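Local coordinates for DNA replication protein DnaC (Aquifex aeolicus, PDB 3ECC) that acts as a helicase loader in bacterial replication initiation, probably as an AAA-family ATP-binding protein, captured here with ADP, beryllium trifluoride and magnesium, at residues Arg27-Phe33 with Ala61-Lys66; Leu78-Leu82 with Phe94-Val98; Ile126-Tyr130 with Lys169-Met173; Leu109-Leu114 with Ser160-Glu164; Phe33-Lys39 with Leu133-Ile137. All blocks are in the same frame, centred on the assembly; numbering follows the deposited sequence.

In the fold
The five contacts pack helices and loops around one parallel sheet (order 71-74, 104-107, 136-141, 40-45, 174-178), the core of a P-loop NTPase domain carrying the nucleotide site. Contact 1 closes before contacts 2, 3 and 4 open; contacts 1, 3 and 4 each cross contact 5, 3 also crosses 4, and contact 2, at the 71-74 end, is nested within 5. Contacts 1 and 5 (centres about 11 Å apart) share Phe33, where helix 17-31 leads into a turn beside the loop entering strand 136-141. Arg129 NH2 to Ser135 O, 2.6 Å, probably hydrogen-bonds contact 3 to contact 5. Ile170 joins contact 3 to contact 4, whose centre lies about 29 Å from that of contact 1.

Contact 1 (Arg27-Phe33 with Ala61-Lys66); sequences RVFVHNF and AIYEKK
Val30, Ile62 and Lys66 bury the most surface where the C-terminal turns of two helices meet. The short axes of 27-31 and 61-65 cross at -43° with a closest approach of 9.7 Å, and the nearest CA pair is Val30 and Ile62 at 5.4 Å. This is apolar packing of helices running in similar directions, within the alpha/beta P-loop NTPase domain. Val30, with chi1 t, points at the other helix: its CG1 lies 3.7 Å from Ala61 CB and 3.8 Å from Lys65 CD, and its CG2 4.0 Å from Ile62 CG1. Ile62 (m, t) offers its CG2 to Phe33 CD2 at 4.0 Å, with its CD1 over one face of the Phe33 ring, while that same CD1 sits at the edge of the Phe29 ring, 4.2 Å from CE2. Lys66 reaches across to the end of helix 17-31, its chi2 p and outer chi angles extended, so that NZ donates to the backbone His31 O at 2.7 Å; Asn32 is the first residue to leave helical angles. At the solvent edge the like charges Arg27 NH1 and Lys65 NZ come within 3.3 Å. Leu9 covers Arg27 and Ala61, and Phe33 reaches Val103, just before strand 104-107.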
# COMPACT_ATOMS: atom_id res chain seq x y z
N ARG A 27 13.91 1.66 6.24
CA ARG A 27 15.01 2.63 6.23
C ARG A 27 15.99 2.38 5.07
O ARG A 27 16.40 3.32 4.39
CB ARG A 27 15.73 2.66 7.59
CG ARG A 27 14.94 3.35 8.71
CD ARG A 27 15.83 3.89 9.83
NE ARG A 27 15.07 4.65 10.83
CZ ARG A 27 14.75 5.94 10.74
NH1 ARG A 27 15.11 6.65 9.67
NH2 ARG A 27 14.06 6.53 11.71
N VAL A 28 16.31 1.11 4.84
CA VAL A 28 17.10 0.71 3.68
C VAL A 28 16.37 1.10 2.40
O VAL A 28 16.98 1.66 1.49
CB VAL A 28 17.37 -0.81 3.68
CG1 VAL A 28 17.94 -1.24 2.34
CG2 VAL A 28 18.31 -1.18 4.80
N PHE A 29 15.07 0.80 2.35
CA PHE A 29 14.23 1.09 1.18
C PHE A 29 14.23 2.59 0.84
O PHE A 29 14.59 2.98 -0.27
CB PHE A 29 12.79 0.58 1.41
CG PHE A 29 11.84 0.87 0.27
CD1 PHE A 29 11.70 -0.02 -0.79
CD2 PHE A 29 11.10 2.05 0.25
CE1 PHE A 29 10.84 0.26 -1.85
CE2 PHE A 29 10.23 2.33 -0.80
CZ PHE A 29 10.10 1.44 -1.85
N VAL A 30 13.84 3.40 1.82
CA VAL A 30 13.79 4.87 1.69
C VAL A 30 15.13 5.45 1.28
O VAL A 30 15.21 6.42 0.52
CB VAL A 30 13.35 5.54 3.01
CG1 VAL A 30 13.57 7.05 2.95
CG2 VAL A 30 11.90 5.21 3.32
N HIS A 31 16.20 4.85 1.78
CA HIS A 31 17.54 5.29 1.46
C HIS A 31 17.93 4.97 0.01
O HIS A 31 18.57 5.78 -0.67
CB HIS A 31 18.56 4.69 2.43
CG HIS A 31 19.93 5.24 2.28
ND1 HIS A 31 21.01 4.47 1.88
CD2 HIS A 31 20.41 6.50 2.44
CE1 HIS A 31 22.09 5.22 1.81
NE2 HIS A 31 21.76 6.46 2.15
N ASN A 32 17.51 3.80 -0.48
CA ASN A 32 17.91 3.34 -1.80
C ASN A 32 16.86 3.60 -2.87
O ASN A 32 16.85 2.92 -3.89
CB ASN A 32 18.23 1.85 -1.77
CG ASN A 32 19.51 1.56 -1.04
OD1 ASN A 32 20.27 2.47 -0.72
ND2 ASN A 32 19.77 0.28 -0.78
N PHE A 33 15.99 4.57 -2.62
CA PHE A 33 14.80 4.74 -3.43
C PHE A 33 15.03 5.46 -4.76
O PHE A 33 15.39 6.64 -4.81
CB PHE A 33 13.72 5.46 -2.61
CG PHE A 33 12.38 5.51 -3.29
CD1 PHE A 33 11.55 4.39 -3.33
CD2 PHE A 33 11.95 6.67 -3.90
CE1 PHE A 33 10.32 4.43 -3.95
CE2 PHE A 33 10.71 6.72 -4.53
CZ PHE A 33 9.90 5.59 -4.55
N ALA A 61 9.23 9.78 4.89
CA ALA A 61 10.67 9.59 4.86
C ALA A 61 11.22 9.76 3.45
O ALA A 61 12.25 10.40 3.25
CB ALA A 61 11.03 8.23 5.43
N ILE A 62 10.52 9.19 2.47
CA ILE A 62 10.87 9.37 1.07
C ILE A 62 10.88 10.86 0.72
O ILE A 62 11.84 11.36 0.14
CB ILE A 62 9.89 8.62 0.14
CG1 ILE A 62 10.10 7.11 0.27
CG2 ILE A 62 10.07 9.07 -1.31
CD1 ILE A 62 8.97 6.30 -0.25
N TYR A 63 9.83 11.56 1.12
CA TYR A 63 9.69 12.98 0.84
C TYR A 63 10.73 13.85 1.58
O TYR A 63 11.13 14.90 1.08
CB TYR A 63 8.28 13.45 1.18
CG TYR A 63 8.17 14.94 1.38
CD1 TYR A 63 8.09 15.80 0.29
CD2 TYR A 63 8.17 15.49 2.66
CE1 TYR A 63 8.00 17.17 0.46
CE2 TYR A 63 8.09 16.87 2.85
CZ TYR A 63 8.01 17.70 1.74
OH TYR A 63 7.92 19.06 1.92
N GLU A 64 11.16 13.42 2.76
CA GLU A 64 12.10 14.21 3.55
C GLU A 64 13.56 13.88 3.26
O GLU A 64 14.45 14.63 3.65
CB GLU A 64 11.80 14.10 5.06
CG GLU A 64 12.23 12.77 5.71
CD GLU A 64 11.64 12.58 7.12
OE1 GLU A 64 11.30 13.59 7.77
OE2 GLU A 64 11.53 11.41 7.57
N LYS A 65 13.80 12.77 2.56
CA LYS A 65 15.17 12.36 2.19
C LYS A 65 15.41 12.37 0.68
O LYS A 65 16.57 12.44 0.24
CB LYS A 65 15.50 10.97 2.76
CG LYS A 65 15.91 10.98 4.22
CD LYS A 65 15.38 9.75 4.95
CE LYS A 65 15.49 9.92 6.47
NZ LYS A 65 14.87 8.77 7.20
N LYS A 66 14.34 12.29 -0.10
CA LYS A 66 14.44 12.33 -1.55
C LYS A 66 13.67 13.51 -2.14
O LYS A 66 13.90 13.90 -3.29
CB LYS A 66 13.97 11.01 -2.18
CG LYS A 66 15.09 10.05 -2.61
CD LYS A 66 15.83 9.43 -1.43
CE LYS A 66 17.01 8.58 -1.89
NZ LYS A 66 18.04 8.41 -0.82

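Contact 2 (Leu78-Leu82 with Phe94-Val98)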
# COMPACT_ATOMS: atom_id res chain seq x y z
N LEU A 78 -10.46 6.03 -2.29
CA LEU A 78 -9.93 6.30 -3.63
C LEU A 78 -10.86 5.79 -4.71
O LEU A 78 -11.10 6.47 -5.71
CB LEU A 78 -8.53 5.71 -3.82
CG LEU A 78 -7.84 5.93 -5.17
CD1 LEU A 78 -7.56 7.41 -5.46
CD2 LEU A 78 -6.55 5.14 -5.25
N ILE A 79 -11.41 4.60 -4.49
CA ILE A 79 -12.31 3.96 -5.45
C ILE A 79 -13.64 4.70 -5.61
O ILE A 79 -14.07 4.93 -6.73
CB ILE A 79 -12.52 2.48 -5.08
CG1 ILE A 79 -11.32 1.67 -5.55
CG2 ILE A 79 -13.81 1.92 -5.69
CD1 ILE A 79 -11.12 0.40 -4.79
N PHE A 80 -14.26 5.09 -4.49
CA PHE A 80 -15.50 5.88 -4.52
C PHE A 80 -15.33 7.23 -5.22
O PHE A 80 -16.22 7.69 -5.93
CB PHE A 80 -16.08 6.09 -3.11
CG PHE A 80 -16.80 4.89 -2.55
CD1 PHE A 80 -17.81 4.26 -3.27
CD2 PHE A 80 -16.49 4.40 -1.29
CE1 PHE A 80 -18.47 3.14 -2.75
CE2 PHE A 80 -17.15 3.30 -0.76
CZ PHE A 80 -18.14 2.67 -1.49
N ARG A 81 -14.18 7.87 -4.99
CA ARG A 81 -13.85 9.13 -5.64
C ARG A 81 -13.82 8.94 -7.15
O ARG A 81 -14.56 9.60 -7.88
CB ARG A 81 -12.49 9.64 -5.19
CG ARG A 81 -12.49 10.46 -3.93
CD ARG A 81 -11.30 11.38 -3.94
NE ARG A 81 -10.72 11.56 -2.61
CZ ARG A 81 -9.64 12.30 -2.37
NH1 ARG A 81 -9.03 12.94 -3.36
NH2 ARG A 81 -9.18 12.41 -1.13
N LEU A 82 -12.96 8.03 -7.60
CA LEU A 82 -12.77 7.76 -9.01
C LEU A 82 -14.05 7.32 -9.70
O LEU A 82 -14.40 7.88 -10.74
CB LEU A 82 -11.68 6.72 -9.22
CG LEU A 82 -10.25 7.20 -8.97
CD1 LEU A 82 -9.31 6.00 -8.88
CD2 LEU A 82 -9.78 8.18 -10.05
N PHE A 94 -7.41 13.97 -12.25
CA PHE A 94 -7.20 13.27 -10.99
C PHE A 94 -6.68 11.85 -11.20
O PHE A 94 -5.78 11.39 -10.48
CB PHE A 94 -8.48 13.25 -10.17
CG PHE A 94 -8.34 12.53 -8.86
CD1 PHE A 94 -7.61 13.09 -7.81
CD2 PHE A 94 -8.95 11.31 -8.66
CE1 PHE A 94 -7.49 12.42 -6.60
CE2 PHE A 94 -8.84 10.64 -7.45
CZ PHE A 94 -8.11 11.19 -6.42
N LEU A 95 -7.24 11.15 -12.19
CA LEU A 95 -6.85 9.77 -12.47
C LEU A 95 -5.39 9.65 -12.91
O LEU A 95 -4.69 8.72 -12.51
CB LEU A 95 -7.78 9.15 -13.51
CG LEU A 95 -7.52 7.70 -13.92
CD1 LEU A 95 -7.68 6.75 -12.75
CD2 LEU A 95 -8.43 7.30 -15.06
N LYS A 96 -4.92 10.60 -13.72
CA LYS A 96 -3.53 10.60 -14.22
C LYS A 96 -2.52 10.87 -13.11
O LYS A 96 -1.44 10.27 -13.09
CB LYS A 96 -3.34 11.63 -15.33
CG LYS A 96 -3.42 11.06 -16.73
CD LYS A 96 -3.65 12.16 -17.74
CE LYS A 96 -4.51 11.66 -18.88
NZ LYS A 96 -5.36 12.76 -19.40
N THR A 97 -2.87 11.77 -12.21
CA THR A 97 -2.00 12.10 -11.08
C THR A 97 -1.87 10.92 -10.14
O THR A 97 -0.80 10.72 -9.55
CB THR A 97 -2.53 13.31 -10.29
OG1 THR A 97 -3.94 13.16 -10.10
CG2 THR A 97 -2.24 14.61 -11.04
N VAL A 98 -2.94 10.13 -10.02
CA VAL A 98 -2.91 8.91 -9.22
C VAL A 98 -2.10 7.82 -9.92
O VAL A 98 -1.15 7.29 -9.34
CB VAL A 98 -4.34 8.39 -8.90
CG1 VAL A 98 -4.28 6.98 -8.32
CG2 VAL A 98 -5.04 9.33 -7.93
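Phe94 overlaps three side chains of the facing helix and buries 84 Å², the most of any residue in this contact. Its chi1 is t, which carries the ring across the gap between two axes that stay 11.8 Å apart. Leu82 CD2 meets the ring at its edge, 3.5 Å from Phe94 CD2, and Leu78 CD1 comes obliquely to 3.9 Å from Phe94 CZ. Arg81 NH1 approaches Phe94 CE1 at 3.6 Å, also obliquely; the guanidinium has a long, weak ion pair with Asp77. The two leucines continue the apolar surface beyond the ring: Leu82 CD2 touches Leu95 CD1 at 3.7 Å, and Leu78 CD1 touches Val98 CG2 at 4.0 Å. The pairing of Leu78 with Val98 and of Leu82 with Leu95 follows the 147° angle between the helix directions, a roughly antiparallel arrangement. Leu78 and Val98 continue inward onto Phe73, and further onto Leu106 and Leu104 respectively. The result is a helical hairpin, helices 75-86 and 93-99, packed by apolar side chains against strands 71-74 and 104-107 of the parallel alpha/beta sheet of a P-loop NTPase.

Contact 3 (Ile126-Tyr130 with Lys169-Met173)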
# COMPACT_ATOMS: atom_id res chain seq x y z
N ILE A 126 -3.24 -1.10 -10.55
CA ILE A 126 -2.10 -1.94 -10.24
C ILE A 126 -1.35 -2.45 -11.49
O ILE A 126 -0.12 -2.50 -11.51
CB ILE A 126 -2.50 -3.10 -9.31
CG1 ILE A 126 -2.69 -2.56 -7.89
CG2 ILE A 126 -1.46 -4.21 -9.34
CD1 ILE A 126 -3.65 -3.35 -7.06
N THR A 127 -2.10 -2.80 -12.53
CA THR A 127 -1.49 -3.22 -13.79
C THR A 127 -0.72 -2.06 -14.45
O THR A 127 0.37 -2.23 -14.98
CB THR A 127 -2.55 -3.81 -14.74
OG1 THR A 127 -3.19 -4.91 -14.10
CG2 THR A 127 -1.93 -4.28 -16.02
N TYR A 128 -1.30 -0.86 -14.38
CA TYR A 128 -0.65 0.33 -14.90
C TYR A 128 0.66 0.60 -14.18
O TYR A 128 1.70 0.82 -14.81
CB TYR A 128 -1.58 1.53 -14.76
CG TYR A 128 -1.09 2.77 -15.44
CD1 TYR A 128 -1.41 3.02 -16.79
CD2 TYR A 128 -0.32 3.70 -14.76
CE1 TYR A 128 -0.95 4.17 -17.42
CE2 TYR A 128 0.14 4.85 -15.38
CZ TYR A 128 -0.18 5.09 -16.71
OH TYR A 128 0.28 6.23 -17.32
N ARG A 129 0.62 0.55 -12.85
CA ARG A 129 1.79 0.84 -12.02
C ARG A 129 2.80 -0.30 -12.05
O ARG A 129 3.98 -0.08 -11.82
CB ARG A 129 1.37 1.16 -10.58
CG ARG A 129 0.57 2.45 -10.47
CD ARG A 129 0.17 2.78 -9.05
NE ARG A 129 1.30 3.28 -8.26
CZ ARG A 129 1.85 4.48 -8.41
NH1 ARG A 129 1.38 5.32 -9.33
NH2 ARG A 129 2.89 4.84 -7.66
N TYR A 130 2.33 -1.50 -12.36
CA TYR A 130 3.20 -2.65 -12.67
C TYR A 130 3.92 -2.47 -14.01
O TYR A 130 5.13 -2.68 -14.11
CB TYR A 130 2.39 -3.95 -12.69
CG TYR A 130 3.18 -5.19 -13.06
CD1 TYR A 130 4.02 -5.81 -12.14
CD2 TYR A 130 3.07 -5.77 -14.33
CE1 TYR A 130 4.74 -6.95 -12.48
CE2 TYR A 130 3.79 -6.91 -14.67
CZ TYR A 130 4.62 -7.49 -13.74
OH TYR A 130 5.34 -8.62 -14.07
N LYS A 169 1.14 -9.73 -9.53
CA LYS A 169 1.88 -8.52 -9.89
C LYS A 169 2.33 -7.75 -8.64
O LYS A 169 3.41 -7.18 -8.62
CB LYS A 169 1.06 -7.62 -10.82
CG LYS A 169 0.80 -8.24 -12.18
CD LYS A 169 0.09 -7.28 -13.11
CE LYS A 169 -0.02 -7.86 -14.51
NZ LYS A 169 -0.97 -9.01 -14.55
N ILE A 170 1.49 -7.76 -7.61
CA ILE A 170 1.83 -7.16 -6.32
C ILE A 170 3.06 -7.84 -5.71
O ILE A 170 3.90 -7.20 -5.07
CB ILE A 170 0.65 -7.25 -5.33
CG1 ILE A 170 -0.48 -6.30 -5.76
CG2 ILE A 170 1.11 -6.96 -3.89
CD1 ILE A 170 -1.77 -6.51 -4.99
N TYR A 171 3.17 -9.15 -5.93
CA TYR A 171 4.28 -9.92 -5.40
C TYR A 171 5.59 -9.70 -6.16
O TYR A 171 6.66 -9.77 -5.57
CB TYR A 171 3.91 -11.41 -5.36
CG TYR A 171 4.93 -12.27 -4.65
CD1 TYR A 171 5.31 -12.01 -3.34
CD2 TYR A 171 5.51 -13.37 -5.29
CE1 TYR A 171 6.25 -12.80 -2.68
CE2 TYR A 171 6.44 -14.17 -4.65
CZ TYR A 171 6.81 -13.88 -3.34
OH TYR A 171 7.74 -14.67 -2.69
N GLU A 172 5.51 -9.40 -7.45
CA GLU A 172 6.73 -9.09 -8.21
C GLU A 172 7.29 -7.72 -7.83
O GLU A 172 8.49 -7.60 -7.61
CB GLU A 172 6.52 -9.21 -9.73
CG GLU A 172 7.60 -8.48 -10.57
CD GLU A 172 7.97 -9.20 -11.87
OE1 GLU A 172 8.14 -8.52 -12.91
OE2 GLU A 172 8.12 -10.44 -11.85
N MET A 173 6.44 -6.70 -7.77
CA MET A 173 6.91 -5.33 -7.57
C MET A 173 7.26 -4.98 -6.12
O MET A 173 8.14 -4.14 -5.87
CB MET A 173 5.90 -4.32 -8.13
CG MET A 173 5.95 -4.18 -9.67
SD MET A 173 7.11 -2.92 -10.36
CE MET A 173 6.05 -1.48 -10.50
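Ile126 opens the contact on its buried side: its CD1 lies 4.2 Å from Ile170 CD1, and its CG2 4.5 Å from Lys169 CB. One residue on, Thr127 OG1 lies 4.2 Å from Lys169 CD, while that hydroxyl is hydrogen-bonded within its own helix to Ser123 O. Arg129 buries some surface here, but its side chain leads away to hydrogen-bond Ser135 O and Ser101 O, tying the helix to the loops leading into strands 136-141 and 104-107. Tyr130 then supplies the largest share, 122 Å². Its chi1 of t directs the ring between Lys169 and Met173. Lys169 CG stands 3.8 Å from the centroid of the Tyr130 ring and 5° off its normal, a clear CH-pi contact over the face; Met173 CG is 3.5 Å from Tyr130 CD1. The hydroxyl Tyr130 OH reaches to 3.0 Å from Glu172 OE1. The axes of segments 126-130 and 169-173 approach to 10.3 Å and cross at 32°, so these parts of helices 116-131 and 164-173 run in similar directions. Measured by these contacts, their union relies chiefly on dispersion and on methylene groups against an aromatic face, with the polar ends of Thr127 and Arg129 satisfied elsewhere.

Contact 4 (Leu109-Leu114 with Ser160-Glu164); sequences LGSERL and SRLGE
Apolar packing joins the loop 109-114 to the weakly bonded last turn of helix 153-162 through three leucines. Leu162 (m, t) places CD1 3.9 Å from Leu109 CD2 and CD2 3.8 Å from Leu114 CD1; Leu109 is t, p, and all three leucines also touch Ile122 of helix 116-131. Backbone shape makes room for this: Gly110, at phi 34° and psi 46°, passes so near that an ideal CB would crowd Leu162 and clash with Leu114. The loop follows strand 104-107 and the magnesium-site residue Asp108, a position that suits the segment after a Walker B strand in P-loop NTPases; Ser111 OG hydrogen-bonds Asp108 OD2, with the Ser111 side chain about 7 Å from the bound beryllium trifluoride. Close van der Waals approaches to carbonyl oxygens follow: the CD methylene of Arg161 (chi1 p, chi2 and chi3 t) lies 3.2 Å from Gly110 O and 3.4 Å from Glu112 O, and Leu114 CD1 3.6 Å from Arg161 O. Among polar atoms, Ser111 O sits over one guanidinium face, 3.2 Å from Arg161 NE at an angle too poor for a hydrogen bond, and Arg161 NH1 forms a salt bridge with Asp157. Beyond Leu162 the helix ends at Gly163 (phi 107°), which occupies the N-cap position of helix 164-173.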
# COMPACT_ATOMS: atom_id res chain seq x y z
N LEU A 109 -6.16 -2.28 1.37
CA LEU A 109 -6.46 -2.72 0.01
C LEU A 109 -7.48 -3.87 -0.03
O LEU A 109 -7.21 -4.98 0.44
CB LEU A 109 -5.18 -3.08 -0.76
CG LEU A 109 -5.30 -3.59 -2.21
CD1 LEU A 109 -5.98 -2.59 -3.13
CD2 LEU A 109 -3.93 -3.94 -2.76
N GLY A 110 -8.66 -3.56 -0.58
CA GLY A 110 -9.76 -4.51 -0.74
C GLY A 110 -9.86 -5.55 0.36
O GLY A 110 -10.05 -6.74 0.07
N SER A 111 -9.76 -5.11 1.61
CA SER A 111 -9.71 -6.04 2.75
C SER A 111 -10.92 -6.98 2.80
O SER A 111 -10.78 -8.16 3.17
CB SER A 111 -9.56 -5.28 4.08
OG SER A 111 -8.19 -4.98 4.36
N GLU A 112 -12.09 -6.46 2.42
CA GLU A 112 -13.32 -7.26 2.36
C GLU A 112 -13.64 -7.71 0.93
O GLU A 112 -12.73 -7.93 0.13
CB GLU A 112 -14.50 -6.47 2.95
CG GLU A 112 -14.52 -6.42 4.47
CD GLU A 112 -14.76 -7.79 5.11
OE1 GLU A 112 -15.25 -8.71 4.42
OE2 GLU A 112 -14.46 -7.95 6.32
N ARG A 113 -14.93 -7.83 0.62
CA ARG A 113 -15.39 -8.26 -0.71
C ARG A 113 -15.90 -7.08 -1.56
O ARG A 113 -16.64 -6.21 -1.07
CB ARG A 113 -16.45 -9.35 -0.58
CG ARG A 113 -16.14 -10.38 0.51
CD ARG A 113 -17.02 -11.63 0.39
NE ARG A 113 -16.57 -12.69 1.29
CZ ARG A 113 -16.82 -13.99 1.12
NH1 ARG A 113 -17.52 -14.40 0.07
NH2 ARG A 113 -16.36 -14.87 2.00
N LEU A 114 -15.51 -7.07 -2.83
CA LEU A 114 -15.69 -5.92 -3.70
C LEU A 114 -16.55 -6.24 -4.91
O LEU A 114 -16.57 -7.37 -5.39
CB LEU A 114 -14.33 -5.43 -4.20
CG LEU A 114 -13.23 -5.14 -3.17
CD1 LEU A 114 -11.88 -5.48 -3.76
CD2 LEU A 114 -13.28 -3.69 -2.70
N SER A 160 -8.31 -14.11 -3.42
CA SER A 160 -9.73 -14.46 -3.34
C SER A 160 -10.61 -13.23 -3.57
O SER A 160 -11.68 -13.34 -4.16
CB SER A 160 -10.05 -15.10 -2.00
OG SER A 160 -9.82 -14.19 -0.94
N ARG A 161 -10.14 -12.07 -3.12
CA ARG A 161 -10.92 -10.84 -3.20
C ARG A 161 -10.43 -9.87 -4.26
O ARG A 161 -11.07 -8.86 -4.53
CB ARG A 161 -11.01 -10.16 -1.84
CG ARG A 161 -9.72 -10.17 -1.04
CD ARG A 161 -9.98 -9.92 0.45
NE ARG A 161 -8.76 -9.52 1.16
CZ ARG A 161 -8.18 -10.23 2.13
NH1 ARG A 161 -8.70 -11.39 2.52
NH2 ARG A 161 -7.06 -9.78 2.70
N LEU A 162 -9.28 -10.17 -4.87
CA LEU A 162 -8.68 -9.29 -5.88
C LEU A 162 -8.43 -9.99 -7.20
O LEU A 162 -8.42 -9.35 -8.25
CB LEU A 162 -7.35 -8.71 -5.37
CG LEU A 162 -7.34 -7.58 -4.33
CD1 LEU A 162 -5.94 -7.01 -4.19
CD2 LEU A 162 -8.32 -6.49 -4.72
N GLY A 163 -8.22 -11.30 -7.14
CA GLY A 163 -7.86 -12.08 -8.32
C GLY A 163 -6.41 -12.48 -8.29
O GLY A 163 -5.59 -11.81 -7.66
N GLU A 164 -6.08 -13.58 -8.97
CA GLU A 164 -4.71 -14.09 -9.05
C GLU A 164 -3.76 -13.15 -9.79
O GLU A 164 -2.62 -12.97 -9.38
CB GLU A 164 -4.69 -15.45 -9.75
CG GLU A 164 -5.39 -16.57 -9.00
CD GLU A 164 -4.62 -17.00 -7.76
OE1 GLU A 164 -3.39 -16.76 -7.69
OE2 GLU A 164 -5.25 -17.59 -6.84

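Contact 5 (Phe33-Lys39 with Leu133-Ile137); sequences FNPEEGK and LKSTI
The beta turn that precedes strand 40-45 lies against the loop that leads into strand 136-141 of the central sheet. Residues Asn34 to Glu37 form a type I turn, Glu37 N bonding Asn34 O at 2.9 Å; Asn34 OD1 also accepts from Glu36 N at 3.0 Å, making an Asx turn. The chain then passes Gly38 at phi 55°, psi 41°. Its CA approaches Leu133 O at 3.1 Å and Ser135 N at 3.4 Å, and the nearest CA pair is Gly38 and Ser135, only 3.7 Å apart. A CB on Gly38 would collide with Leu133 C, so the tight crossing needs a bare backbone. Leu133 likewise has positive phi (48°, psi 52°); its CD1 and CD2 cover Glu36 O at 3.8 Å and Glu37 O at 4.1 Å. Ser135, chi1 p, fills the centre: its CB lies 2.9 Å from Lys39 O and its OG 3.2 Å from Phe33 CZ, at the ring edge, while OG hydrogen-bonds Pro102 O. A water bridges the two segments, donating weakly to Gly38 O at 3.1 Å and accepting from Thr136 N at 2.6 Å. Phe33 rests on Phe29 and Ile62. Close backbone packing thus brings together the entries to the neighbouring parallel strands 40-45 and 136-141, an arrangement belonging to the alpha/beta sheet of the P-loop NTPase fold.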
# COMPACT_ATOMS: atom_id res chain seq x y z
N PHE A 33 15.99 4.57 -2.62
CA PHE A 33 14.80 4.74 -3.43
C PHE A 33 15.03 5.46 -4.76
O PHE A 33 15.39 6.64 -4.81
CB PHE A 33 13.72 5.46 -2.61
CG PHE A 33 12.38 5.51 -3.29
CD1 PHE A 33 11.55 4.39 -3.33
CD2 PHE A 33 11.95 6.67 -3.90
CE1 PHE A 33 10.32 4.43 -3.95
CE2 PHE A 33 10.71 6.72 -4.53
CZ PHE A 33 9.90 5.59 -4.55
N ASN A 34 14.82 4.72 -5.85
CA ASN A 34 14.73 5.29 -7.18
C ASN A 34 13.30 5.07 -7.67
O ASN A 34 12.87 3.92 -7.86
CB ASN A 34 15.72 4.60 -8.13
CG ASN A 34 15.85 5.32 -9.47
OD1 ASN A 34 15.03 6.17 -9.83
ND2 ASN A 34 16.89 4.98 -10.23
N PRO A 35 12.55 6.17 -7.85
CA PRO A 35 11.17 6.08 -8.33
C PRO A 35 11.06 5.42 -9.71
O PRO A 35 9.99 4.98 -10.11
CB PRO A 35 10.72 7.55 -8.40
CG PRO A 35 11.99 8.34 -8.40
CD PRO A 35 12.96 7.56 -7.60
N GLU A 36 12.20 5.32 -10.40
CA GLU A 36 12.26 4.72 -11.73
C GLU A 36 12.37 3.19 -11.66
O GLU A 36 12.35 2.52 -12.69
CB GLU A 36 13.42 5.31 -12.54
CG GLU A 36 13.21 6.77 -12.96
CD GLU A 36 12.01 6.95 -13.87
OE1 GLU A 36 11.94 6.25 -14.91
OE2 GLU A 36 11.13 7.79 -13.56
N GLU A 37 12.47 2.65 -10.45
CA GLU A 37 12.55 1.20 -10.25
C GLU A 37 11.19 0.59 -9.97
O GLU A 37 11.01 -0.61 -10.10
CB GLU A 37 13.51 0.86 -9.12
CG GLU A 37 14.95 1.19 -9.42
CD GLU A 37 15.89 0.88 -8.27
OE1 GLU A 37 15.39 0.57 -7.17
OE2 GLU A 37 17.13 0.96 -8.46
N GLY A 38 10.23 1.42 -9.57
CA GLY A 38 8.88 0.96 -9.29
C GLY A 38 8.80 -0.17 -8.28
O GLY A 38 8.04 -1.12 -8.46
N LYS A 39 9.59 -0.08 -7.22
CA LYS A 39 9.51 -1.05 -6.15
C LYS A 39 8.76 -0.43 -4.99
O LYS A 39 8.94 0.74 -4.68
CB LYS A 39 10.89 -1.50 -5.69
CG LYS A 39 11.65 -2.35 -6.70
CD LYS A 39 12.85 -3.05 -6.05
CE LYS A 39 13.90 -2.04 -5.62
NZ LYS A 39 14.99 -2.66 -4.82
N LEU A 133 6.38 0.79 -14.01
CA LEU A 133 7.35 0.84 -12.91
C LEU A 133 7.07 1.99 -11.95
O LEU A 133 7.95 2.78 -11.63
CB LEU A 133 8.79 0.90 -13.43
CG LEU A 133 9.24 -0.22 -14.38
CD1 LEU A 133 10.59 0.09 -14.97
CD2 LEU A 133 9.25 -1.58 -13.69
N LYS A 134 5.84 2.07 -11.48
CA LYS A 134 5.46 3.11 -10.57
C LYS A 134 5.37 2.52 -9.16
O LYS A 134 4.51 1.69 -8.89
CB LYS A 134 4.13 3.72 -11.01
CG LYS A 134 4.20 4.48 -12.33
CD LYS A 134 4.57 5.93 -12.12
CE LYS A 134 5.03 6.58 -13.41
NZ LYS A 134 5.82 7.80 -13.09
N SER A 135 6.28 2.93 -8.29
CA SER A 135 6.39 2.34 -6.95
C SER A 135 5.15 2.60 -6.13
O SER A 135 4.64 3.72 -6.08
CB SER A 135 7.62 2.86 -6.22
OG SER A 135 7.86 4.22 -6.55
N THR A 136 4.65 1.55 -5.48
CA THR A 136 3.39 1.61 -4.78
C THR A 136 3.42 0.80 -3.50
O THR A 136 3.83 -0.37 -3.49
CB THR A 136 2.20 1.18 -5.69
OG1 THR A 136 1.13 0.69 -4.89
CG2 THR A 136 2.62 0.09 -6.66
N ILE A 137 2.99 1.42 -2.41
CA ILE A 137 2.97 0.77 -1.11
C ILE A 137 1.56 0.36 -0.73
O ILE A 137 0.60 1.10 -0.95
CB ILE A 137 3.58 1.68 -0.02
CG1 ILE A 137 5.01 2.07 -0.40
CG2 ILE A 137 3.54 0.99 1.34
CD1 ILE A 137 5.60 3.21 0.41
O HOH W 1 5.71 -0.58 -6.44